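Local coordinates for protein L-Ribose isomerase (Acinetobacter, PDB 4Q0S) that interconverts L-ribose and L-ribulose, an aldose-ketose isomerisation probably carried out at a metal ion held inside its cupin barrel, at residues P116-K122 and M240-V246; L80-A84 and T218-E222. The contacts are given in a common frame with arbitrary orientation. Numbering follows the deposited sequence.

Interaction 1: residues P116-K122 and M240-V246; sequences PHHHGRK and MHDNDFV. With CO (cobalt (II) ion), chain B; RB0 (D-ribitol), chain C; NCO (cobalt hexammine(III)), chain E.
Phe245 turns one face of its ring to His117 CB, which stands 3.9 Å from the ring centroid in a CH-pi contact. The two residues form an antiparallel non-hydrogen-bonded pair, CA atoms 4.0 Å apart; next comes the hydrogen-bonded pair His118 and Asp244, joined by His118 N to Asp244 O (3.0 Å) and Asp244 N to His118 O (3.1 Å). On the other side of the His117/Phe245 pair, Val246 N donates to Pro116 O (3.0 Å). Beyond His119 the chain turns around the Asp242 carboxylate: OD1 accepts Arg121 N (2.9 Å) and makes a salt bridge to Arg121 NH1 (2.8 Å), while OD2 takes Lys122 N (3.0 Å). Arg121 NE also pairs with Glu97. His119, chi1 m, gives ND1 to Asp242 O (2.8 Å), so its NE2 faces cobalt at 2.2 Å; His117, chi1 p, bonds Pro115 O through ND1, leaving NE2 for the ion at 2.3 Å. Glu124 and His199 complete the three-histidine, one-glutamate site characteristic of cupins, and ribitol O4 and O5 lie 2.1 and 2.2 Å from the cobalt. Asp244 OD1 and Phe245 O accept bonds from cobalt hexammine. Chelation through two adjacent hydroxyls is consistent with a metal that positions the sugar for isomerisation.

Interaction 2: residues L80-A84 and T218-E222; sequences LNEPA and TYSHE
Two hydrogen bonds from one side-chain amide join these segments: Asn81 OD1 accepts Ser220 N at 2.8 Å, and Asn81 ND2 donates to Ser220 O at 3.0 Å, both nearly straight. The asparagine takes chi1 t with chi2 near 29°, which swings its amide alongside the Ser220 backbone so that it pairs with both the backbone NH and the backbone carbonyl of Ser220, much as a neighbouring strand would. The closest CA pair is Asn81 and Tyr219, 5.7 Å apart. Residues 80-82 are extended, ending the long strand 73-82 of the cupin barrel, whereas 218-222 is irregular chain just past strand 211-217; strand 101-108 runs between those two strands in the sheet, and the contact forms where they end. Tyr219, chi1 t and chi2 79°, lays one ring face under Asn81 OD1, with CD1 3.5 Å from that oxygen, while Glu82 O approaches the ring edge, 3.6 Å from CD1. Pro83 CG packs 3.6 Å from Tyr219 CE1, and Trp237 adjoins both residues. Glu82 points CB away, and chi1 t with chi2 p folds its carboxylate back so that OE2 accepts Ala84 N at 2.7 Å. The carbonyl oxygen of Ala84 accepts a hydrogen bond from Arg195 of the second subunit.

Overall arrangement
The centres of interactions 1 and 2 lie about 14 Å apart, and their segments alternate along the chain: 80-84, 116-122, 218-222, 240-246. Interaction 1 sits at one edge of the five-stranded sheet, where strand 244-245 pairs with 113-118; interaction 2 belongs to the six-stranded sheet, at the ends of strands 73-82 and 211-217. The two contacts touch directly. Asn243 ND2 lies 2.6 Å from Glu222 OE2, a probable hydrogen bond, and Lys122 CA packs 3.2 Å from Thr218 OG1. Glu222 and Lys122 also reach ribitol through weak hydrogen bonds, so both contacts contribute to the sugar pocket, while interaction 2 additionally faces the second subunit.

Interaction 1: residues P116-K122 and M240-V246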
loop_
_atom_site.group_PDB
_atom_site.type_symbol
_atom_site.label_atom_id
_atom_site.label_comp_id
_atom_site.label_asym_id
_atom_site.label_seq_id
_atom_site.Cartn_x
_atom_site.Cartn_y
_atom_site.Cartn_z
ATOM N N PRO A 116 30.271 0.203 6.332
ATOM C CA PRO A 116 31.016 -0.958 5.842
ATOM C C PRO A 116 31.211 -2.012 6.921
ATOM O O PRO A 116 31.677 -1.713 8.025
ATOM C CB PRO A 116 32.341 -0.348 5.402
ATOM C CG PRO A 116 31.915 0.963 4.838
ATOM C CD PRO A 116 30.917 1.455 5.888
ATOM N N HIS A 117 30.859 -3.247 6.594
ATOM C CA HIS A 117 31.017 -4.352 7.524
ATOM C C HIS A 117 30.790 -5.651 6.775
ATOM O O HIS A 117 30.385 -5.644 5.606
ATOM C CB HIS A 117 30.005 -4.240 8.671
ATOM C CG HIS A 117 28.582 -4.425 8.238
ATOM N ND1 HIS A 117 27.901 -3.487 7.494
ATOM C CD2 HIS A 117 27.729 -5.465 8.405
ATOM C CE1 HIS A 117 26.689 -3.941 7.218
ATOM N NE2 HIS A 117 26.560 -5.139 7.760
ATOM N N HIS A 118 31.073 -6.766 7.435
ATOM C CA HIS A 118 30.837 -8.060 6.824
ATOM C C HIS A 118 30.470 -9.030 7.925
ATOM O O HIS A 118 30.742 -8.774 9.097
ATOM C CB HIS A 118 32.064 -8.557 6.037
ATOM C CG HIS A 118 33.152 -9.138 6.884
ATOM N ND1 HIS A 118 34.090 -8.363 7.530
ATOM C CD2 HIS A 118 33.460 -10.423 7.176
ATOM C CE1 HIS A 118 34.930 -9.146 8.184
ATOM N NE2 HIS A 118 34.568 -10.402 7.986
ATOM N N HIS A 119 29.830 -10.129 7.549
ATOM C CA HIS A 119 29.415 -11.143 8.508
ATOM C C HIS A 119 30.113 -12.465 8.211
ATOM O O HIS A 119 30.250 -12.852 7.053
ATOM C CB HIS A 119 27.902 -11.349 8.426
ATOM C CG HIS A 119 27.119 -10.079 8.538
ATOM N ND1 HIS A 119 27.010 -9.375 9.718
ATOM C CD2 HIS A 119 26.442 -9.363 7.609
ATOM C CE1 HIS A 119 26.301 -8.281 9.511
ATOM N NE2 HIS A 119 25.945 -8.250 8.240
ATOM N N GLY A 120 30.549 -13.159 9.256
ATOM C CA GLY A 120 31.200 -14.434 9.045
ATOM C C GLY A 120 30.170 -15.509 8.749
ATOM O O GLY A 120 30.430 -16.431 7.969
ATOM N N ARG A 121 28.986 -15.378 9.349
ATOM C CA ARG A 121 27.930 -16.374 9.171
ATOM C C ARG A 121 26.659 -15.919 8.442
ATOM O O ARG A 121 26.036 -16.706 7.722
ATOM C CB ARG A 121 27.543 -16.932 10.544
ATOM C CG ARG A 121 28.739 -17.194 11.451
ATOM C CD ARG A 121 28.303 -17.630 12.834
ATOM N NE ARG A 121 29.425 -17.742 13.763
ATOM C CZ ARG A 121 30.202 -16.725 14.129
ATOM N NH1 ARG A 121 29.985 -15.508 13.644
ATOM N NH2 ARG A 121 31.189 -16.921 14.992
ATOM N N LYS A 122 26.268 -14.661 8.615
ATOM C CA LYS A 122 25.036 -14.183 7.993
ATOM C C LYS A 122 25.051 -13.760 6.528
ATOM O O LYS A 122 25.824 -12.894 6.113
ATOM C CB LYS A 122 24.437 -13.034 8.810
ATOM C CG LYS A 122 23.104 -12.520 8.242
ATOM C CD LYS A 122 22.471 -11.463 9.133
ATOM C CE LYS A 122 23.299 -10.187 9.162
ATOM N NZ LYS A 122 22.733 -9.199 10.120
ATOM N N MET A 240 28.085 -15.015 21.133
ATOM C CA MET A 240 28.607 -15.020 19.772
ATOM C C MET A 240 28.301 -13.720 19.029
ATOM O O MET A 240 27.161 -13.251 19.023
ATOM C CB MET A 240 28.009 -16.200 19.008
ATOM C CG MET A 240 28.536 -16.382 17.603
ATOM S SD MET A 240 27.662 -17.721 16.776
ATOM C CE MET A 240 28.336 -19.150 17.629
ATOM N N HIS A 241 29.325 -13.137 18.413
ATOM C CA HIS A 241 29.152 -11.905 17.651
ATOM C C HIS A 241 29.391 -12.215 16.176
ATOM O O HIS A 241 30.271 -13.014 15.836
ATOM C CB HIS A 241 30.127 -10.824 18.120
ATOM C CG HIS A 241 29.843 -9.468 17.546
ATOM N ND1 HIS A 241 28.614 -8.851 17.667
ATOM C CD2 HIS A 241 30.629 -8.604 16.860
ATOM C CE1 HIS A 241 28.656 -7.667 17.082
ATOM N NE2 HIS A 241 29.868 -7.492 16.584
ATOM N N ASP A 242 28.608 -11.585 15.306
ATOM C CA ASP A 242 28.725 -11.825 13.875
ATOM C C ASP A 242 28.753 -10.535 13.061
ATOM O O ASP A 242 28.387 -10.525 11.887
ATOM C CB ASP A 242 27.569 -12.720 13.418
ATOM C CG ASP A 242 27.771 -13.269 12.022
ATOM O OD1 ASP A 242 28.860 -13.819 11.750
ATOM O OD2 ASP A 242 26.838 -13.160 11.201
ATOM N N ASN A 243 29.171 -9.443 13.692
ATOM C CA ASN A 243 29.274 -8.161 13.005
ATOM C C ASN A 243 30.726 -7.724 13.041
ATOM O O ASN A 243 31.342 -7.676 14.105
ATOM C CB ASN A 243 28.418 -7.084 13.678
ATOM C CG ASN A 243 26.932 -7.307 13.484
ATOM O OD1 ASN A 243 26.507 -7.946 12.522
ATOM N ND2 ASN A 243 26.129 -6.760 14.393
ATOM N N ASP A 244 31.273 -7.410 11.875
ATOM C CA ASP A 244 32.656 -6.972 11.785
ATOM C C ASP A 244 32.689 -5.692 10.963
ATOM O O ASP A 244 32.762 -5.737 9.736
ATOM C CB ASP A 244 33.506 -8.047 11.104
ATOM C CG ASP A 244 34.998 -7.844 11.321
ATOM O OD1 ASP A 244 35.452 -6.679 11.388
ATOM O OD2 ASP A 244 35.722 -8.861 11.414
ATOM N N PHE A 245 32.615 -4.553 11.642
ATOM C CA PHE A 245 32.640 -3.263 10.966
ATOM C C PHE A 245 34.075 -2.877 10.636
ATOM O O PHE A 245 34.984 -3.115 11.433
ATOM C CB PHE A 245 31.988 -2.199 11.854
ATOM C CG PHE A 245 30.510 -2.391 12.027
ATOM C CD1 PHE A 245 29.611 -1.802 11.141
ATOM C CD2 PHE A 245 30.015 -3.217 13.030
ATOM C CE1 PHE A 245 28.240 -2.038 11.251
ATOM C CE2 PHE A 245 28.644 -3.462 13.150
ATOM C CZ PHE A 245 27.756 -2.871 12.258
ATOM N N VAL A 246 34.273 -2.298 9.455
ATOM C CA VAL A 246 35.601 -1.876 9.026
ATOM C C VAL A 246 36.142 -0.801 9.966
ATOM O O VAL A 246 37.323 -0.808 10.323
ATOM C CB VAL A 246 35.574 -1.326 7.585
ATOM C CG1 VAL A 246 36.966 -0.880 7.171
ATOM C CG2 VAL A 246 35.059 -2.391 6.634
HETATM CO CO CO B . 25.061 -6.721 6.997
HETATM C C1 RB0 C . 23.407 -3.743 10.308
HETATM O O1 RB0 C . 23.786 -3.217 11.568
HETATM C C2 RB0 C . 22.477 -4.930 10.514
HETATM O O2 RB0 C . 23.215 -6.047 11.004
HETATM C C3 RB0 C . 21.752 -5.284 9.198
HETATM O O3 RB0 C . 20.729 -6.235 9.454
HETATM C C4 RB0 C . 22.694 -5.820 8.114
HETATM O O4 RB0 C . 23.887 -6.310 8.706
HETATM C C5 RB0 C . 23.023 -4.718 7.111
HETATM O O5 RB0 C . 23.760 -5.257 6.014
HETATM CO CO NCO E . 38.149 -4.506 12.985
HETATM N N1 NCO E . 38.710 -6.220 13.000
HETATM N N2 NCO E . 38.706 -4.309 14.687
HETATM N N3 NCO E . 37.591 -4.705 11.273
HETATM N N4 NCO E . 36.526 -5.041 13.582
HETATM N N5 NCO E . 39.766 -3.975 12.388
HETATM N N6 NCO E . 37.587 -2.789 12.977
#

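Interaction 2: residues L80-A84 and T218-E222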
loop_
_atom_site.group_PDB
_atom_site.type_symbol
_atom_site.label_atom_id
_atom_site.label_comp_id
_atom_site.label_asym_id
_atom_site.label_seq_id
_atom_site.Cartn_x
_atom_site.Cartn_y
_atom_site.Cartn_z
ATOM N N LEU A 80 11.527 -10.862 12.938
ATOM C CA LEU A 80 11.861 -12.260 13.122
ATOM C C LEU A 80 13.362 -12.502 13.172
ATOM O O LEU A 80 14.129 -11.913 12.416
ATOM C CB LEU A 80 11.257 -13.094 11.986
ATOM C CG LEU A 80 11.549 -14.596 12.003
ATOM C CD1 LEU A 80 10.727 -15.267 13.107
ATOM C CD2 LEU A 80 11.218 -15.196 10.651
ATOM N N ASN A 81 13.769 -13.372 14.087
ATOM C CA ASN A 81 15.163 -13.764 14.220
ATOM C C ASN A 81 15.044 -15.151 14.828
ATOM O O ASN A 81 15.266 -15.366 16.019
ATOM C CB ASN A 81 15.933 -12.804 15.130
ATOM C CG ASN A 81 17.435 -12.919 14.946
ATOM O OD1 ASN A 81 17.915 -13.262 13.861
ATOM N ND2 ASN A 81 18.185 -12.619 15.996
ATOM N N GLU A 82 14.643 -16.075 13.965
ATOM C CA GLU A 82 14.410 -17.465 14.303
ATOM C C GLU A 82 15.655 -18.325 14.117
ATOM O O GLU A 82 16.210 -18.405 13.023
ATOM C CB GLU A 82 13.264 -17.989 13.433
ATOM C CG GLU A 82 13.090 -19.494 13.425
ATOM C CD GLU A 82 12.889 -20.068 14.809
ATOM O OE1 GLU A 82 12.166 -19.443 15.615
ATOM O OE2 GLU A 82 13.446 -21.153 15.082
ATOM N N PRO A 83 16.103 -18.986 15.195
ATOM C CA PRO A 83 17.291 -19.841 15.127
ATOM C C PRO A 83 17.127 -20.979 14.123
ATOM O O PRO A 83 18.083 -21.356 13.451
ATOM C CB PRO A 83 17.432 -20.358 16.561
ATOM C CG PRO A 83 16.878 -19.228 17.381
ATOM C CD PRO A 83 15.632 -18.853 16.585
ATOM N N ALA A 84 15.908 -21.505 14.021
ATOM C CA ALA A 84 15.612 -22.623 13.122
ATOM C C ALA A 84 16.427 -23.852 13.547
ATOM O O ALA A 84 16.888 -24.640 12.718
ATOM C CB ALA A 84 15.929 -22.247 11.680
ATOM N N THR A 218 19.855 -14.926 7.178
ATOM C CA THR A 218 19.993 -16.042 8.094
ATOM C C THR A 218 20.057 -15.392 9.476
ATOM O O THR A 218 20.121 -14.162 9.579
ATOM C CB THR A 218 21.278 -16.875 7.802
ATOM O OG1 THR A 218 22.425 -16.023 7.803
ATOM C CG2 THR A 218 21.177 -17.555 6.439
ATOM N N TYR A 219 20.043 -16.206 10.526
ATOM C CA TYR A 219 20.047 -15.703 11.898
ATOM C C TYR A 219 21.014 -14.559 12.192
ATOM O O TYR A 219 22.161 -14.566 11.750
ATOM C CB TYR A 219 20.326 -16.848 12.871
ATOM C CG TYR A 219 20.042 -16.506 14.314
ATOM C CD1 TYR A 219 18.739 -16.506 14.808
ATOM C CD2 TYR A 219 21.081 -16.191 15.193
ATOM C CE1 TYR A 219 18.475 -16.205 16.144
ATOM C CE2 TYR A 219 20.830 -15.889 16.536
ATOM C CZ TYR A 219 19.526 -15.900 17.002
ATOM O OH TYR A 219 19.273 -15.624 18.325
ATOM N N SER A 220 20.541 -13.583 12.962
ATOM C CA SER A 220 21.361 -12.437 13.328
ATOM C C SER A 220 21.931 -12.599 14.747
ATOM O O SER A 220 21.207 -12.495 15.739
ATOM C CB SER A 220 20.528 -11.158 13.233
ATOM O OG SER A 220 21.324 -10.010 13.442
ATOM N N HIS A 221 23.231 -12.869 14.830
ATOM C CA HIS A 221 23.912 -13.032 16.115
ATOM C C HIS A 221 24.370 -11.656 16.587
ATOM O O HIS A 221 25.395 -11.150 16.133
ATOM C CB HIS A 221 25.138 -13.944 15.965
ATOM C CG HIS A 221 24.820 -15.310 15.442
ATOM N ND1 HIS A 221 24.299 -16.310 16.235
ATOM C CD2 HIS A 221 24.936 -15.837 14.200
ATOM C CE1 HIS A 221 24.108 -17.394 15.504
ATOM N NE2 HIS A 221 24.487 -17.133 14.265
ATOM N N GLU A 222 23.614 -11.049 17.495
ATOM C CA GLU A 222 23.960 -9.727 18.003
ATOM C C GLU A 222 23.563 -9.526 19.462
ATOM O O GLU A 222 22.387 -9.326 19.769
ATOM C CB GLU A 222 23.284 -8.641 17.161
ATOM C CG GLU A 222 23.666 -8.643 15.693
ATOM C CD GLU A 222 22.908 -7.595 14.895
ATOM O OE1 GLU A 222 21.658 -7.619 14.919
ATOM O OE2 GLU A 222 23.562 -6.749 14.242
#